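Local coordinates for protein platelet aggregation factor Sm-hPAF (Streptococcus mitis, PDB 4GWI) that binds fucosylated Lewis glycans through this F-type lectin domain, part of a toxin thought to form pores in cholesterol-containing host membranes, at residues N50-N54 / L129-T134. The protein carries 2 engineered substitutions. Residue numbers count along the deposited sequence, not the author numbering.
Sequences NFEDN and LKTKNT
Two irregular loop segments run antiparallel here: 50-54 precedes strand 56-61, and the segment 129-134 leaves the end of strand 124-129. Their CA atoms lie closest as F51-T134 (4.6 Å), E52-N133 (4.2 Å), D53-K132 (4.3 Å) and N54-L129 (4.9 Å). N50 turns its side-chain end away from 129-134, and its backbone N donates a hydrogen bond to OG of S22. With chi1 near m, F51 sets its ring edge against the backbone of N133, with CD1 of F51 3.5 Å from O of N133, and CB of F51 is 3.6 Å from ND2 of N133. The F51 side chain also touches R83, P135 and a bound fucose; F51 is one of the residues that line the glycan pocket. E52 is extended. Its O accepts a hydrogen bond from N of T134 (3.0 Å), while its OE2 is hydrogen-bonded to the hydroxyls of S21 and S22. D53, also m, bends its side chain back to the other loop, and OD1 of D53 accepts a hydrogen bond from N of N133 (2.8 Å). In the β-sandwich of this F-type lectin fold, the loop between strands 17-20 and 56-61 thus meets the loop between strands 124-129 and 138-145; 56-61 and 124-129 are neighbours in one sheet. N133 has a left-handed backbone (phi/psi 49/49°), and OG1 of T134 donates back to O of K132 (2.8 Å). N54 is left-handed too (56/48°). N of N54 donates to O of T131 (3.2 Å, nearly linear), and CA of N54 makes a CH-O contact with O of L129 (3.2 Å). A water donates to OD1 of N54 (2.8 Å) and, weakly, to O of K130 (3.3 Å).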
loop_
_atom_site.group_PDB
_atom_site.type_symbol
_atom_site.label_atom_id
_atom_site.label_comp_id
_atom_site.label_asym_id
_atom_site.label_seq_id
_atom_site.Cartn_x
_atom_site.Cartn_y
_atom_site.Cartn_z
ATOM N N ASN A 50 -4.103 4.369 -13.728
ATOM C CA ASN A 50 -5.027 5.222 -14.476
ATOM C C ASN A 50 -6.078 5.764 -13.508
ATOM O O ASN A 50 -6.326 5.267 -12.435
ATOM C CB ASN A 50 -5.716 4.349 -15.500
ATOM C CG ASN A 50 -4.782 3.832 -16.591
ATOM O OD1 ASN A 50 -3.768 4.455 -16.892
ATOM N ND2 ASN A 50 -5.238 2.798 -17.306
ATOM N N PHE A 51 -6.772 6.801 -13.995
ATOM C CA PHE A 51 -8.039 7.200 -13.357
ATOM C C PHE A 51 -9.013 6.123 -13.736
ATOM O O PHE A 51 -9.278 5.870 -14.961
ATOM C CB PHE A 51 -8.555 8.526 -13.959
ATOM C CG PHE A 51 -7.894 9.751 -13.473
ATOM C CD1 PHE A 51 -8.576 10.692 -12.596
ATOM C CD2 PHE A 51 -6.608 10.054 -13.890
ATOM C CE1 PHE A 51 -7.910 11.820 -12.161
ATOM C CE2 PHE A 51 -5.937 11.154 -13.395
ATOM C CZ PHE A 51 -6.588 12.072 -12.542
ATOM N N GLU A 52 -9.519 5.372 -12.765
ATOM C CA GLU A 52 -10.355 4.209 -13.058
ATOM C C GLU A 52 -11.155 3.912 -11.818
ATOM O O GLU A 52 -10.909 4.507 -10.733
ATOM C CB GLU A 52 -9.538 3.005 -13.503
ATOM C CG GLU A 52 -8.580 2.466 -12.353
ATOM C CD GLU A 52 -7.729 1.351 -12.895
ATOM O OE1 GLU A 52 -8.151 0.518 -13.764
ATOM O OE2 GLU A 52 -6.569 1.312 -12.447
ATOM N N ASP A 53 -12.126 3.013 -11.966
ATOM C CA ASP A 53 -12.856 2.566 -10.777
ATOM C C ASP A 53 -12.128 1.478 -10.012
ATOM O O ASP A 53 -11.558 0.557 -10.599
ATOM C CB ASP A 53 -14.210 1.996 -11.225
ATOM C CG ASP A 53 -15.113 3.098 -11.875
ATOM O OD1 ASP A 53 -14.819 4.327 -11.870
ATOM O OD2 ASP A 53 -16.130 2.648 -12.464
ATOM N N ASN A 54 -12.146 1.636 -8.675
ATOM C CA ASN A 54 -11.602 0.580 -7.820
ATOM C C ASN A 54 -10.122 0.230 -8.179
ATOM O O ASN A 54 -9.767 -0.923 -8.259
ATOM C CB ASN A 54 -12.455 -0.724 -7.934
ATOM C CG ASN A 54 -13.909 -0.462 -7.517
ATOM O OD1 ASN A 54 -14.199 0.297 -6.592
ATOM N ND2 ASN A 54 -14.806 -0.932 -8.334
ATOM N N LEU A 129 -8.722 1.096 -3.697
ATOM C CA LEU A 129 -9.631 2.260 -3.616
ATOM C C LEU A 129 -11.060 1.799 -3.874
ATOM O O LEU A 129 -11.248 0.882 -4.624
ATOM C CB LEU A 129 -9.287 3.355 -4.614
ATOM C CG LEU A 129 -7.947 4.050 -4.420
ATOM C CD1 LEU A 129 -7.793 5.207 -5.426
ATOM C CD2 LEU A 129 -7.704 4.489 -2.977
ATOM N N LYS A 130 -12.011 2.485 -3.190
ATOM C CA LYS A 130 -13.430 2.100 -3.391
ATOM C C LYS A 130 -14.168 3.178 -4.173
ATOM O O LYS A 130 -15.402 3.098 -4.335
ATOM C CB LYS A 130 -14.099 1.846 -2.046
ATOM C CG LYS A 130 -13.507 0.503 -1.522
ATOM C CD LYS A 130 -13.788 0.351 -0.035
ATOM C CE LYS A 130 -15.236 0.628 0.330
ATOM N NZ LYS A 130 -16.108 -0.566 0.096
ATOM N N THR A 131 -13.460 4.157 -4.693
ATOM C CA THR A 131 -14.043 5.320 -5.370
ATOM C C THR A 131 -13.969 5.186 -6.913
ATOM O O THR A 131 -13.213 4.385 -7.512
ATOM C CB THR A 131 -13.287 6.562 -4.952
ATOM O OG1 THR A 131 -11.860 6.273 -5.274
ATOM C CG2 THR A 131 -13.524 6.894 -3.453
ATOM N N LYS A 132 -14.883 5.886 -7.604
ATOM C CA LYS A 132 -14.900 5.889 -9.027
ATOM C C LYS A 132 -13.927 6.890 -9.566
ATOM O O LYS A 132 -13.686 7.921 -8.941
ATOM C CB LYS A 132 -16.344 6.296 -9.513
ATOM C CG LYS A 132 -17.344 5.189 -9.264
ATOM C CD LYS A 132 -18.768 5.750 -9.425
ATOM C CE LYS A 132 -19.808 4.689 -9.084
ATOM N NZ LYS A 132 -19.354 3.362 -9.604
ATOM N N ASN A 133 -13.376 6.500 -10.730
ATOM C CA ASN A 133 -12.602 7.386 -11.582
ATOM C C ASN A 133 -11.530 8.165 -10.833
ATOM O O ASN A 133 -11.387 9.372 -10.904
ATOM C CB ASN A 133 -13.628 8.358 -12.285
ATOM C CG ASN A 133 -12.957 9.214 -13.316
ATOM O OD1 ASN A 133 -13.100 10.457 -13.305
ATOM N ND2 ASN A 133 -12.141 8.576 -14.153
ATOM N N THR A 134 -10.737 7.391 -10.023
ATOM C CA THR A 134 -9.705 7.985 -9.140
ATOM C C THR A 134 -8.416 7.104 -9.287
ATOM O O THR A 134 -8.506 5.913 -9.320
ATOM C CB THR A 134 -10.111 7.968 -7.648
ATOM O OG1 THR A 134 -11.367 8.726 -7.542
ATOM C CG2 THR A 134 -9.114 8.655 -6.731
HETATM O O HOH W 1 -16.263 -0.086 -4.686
#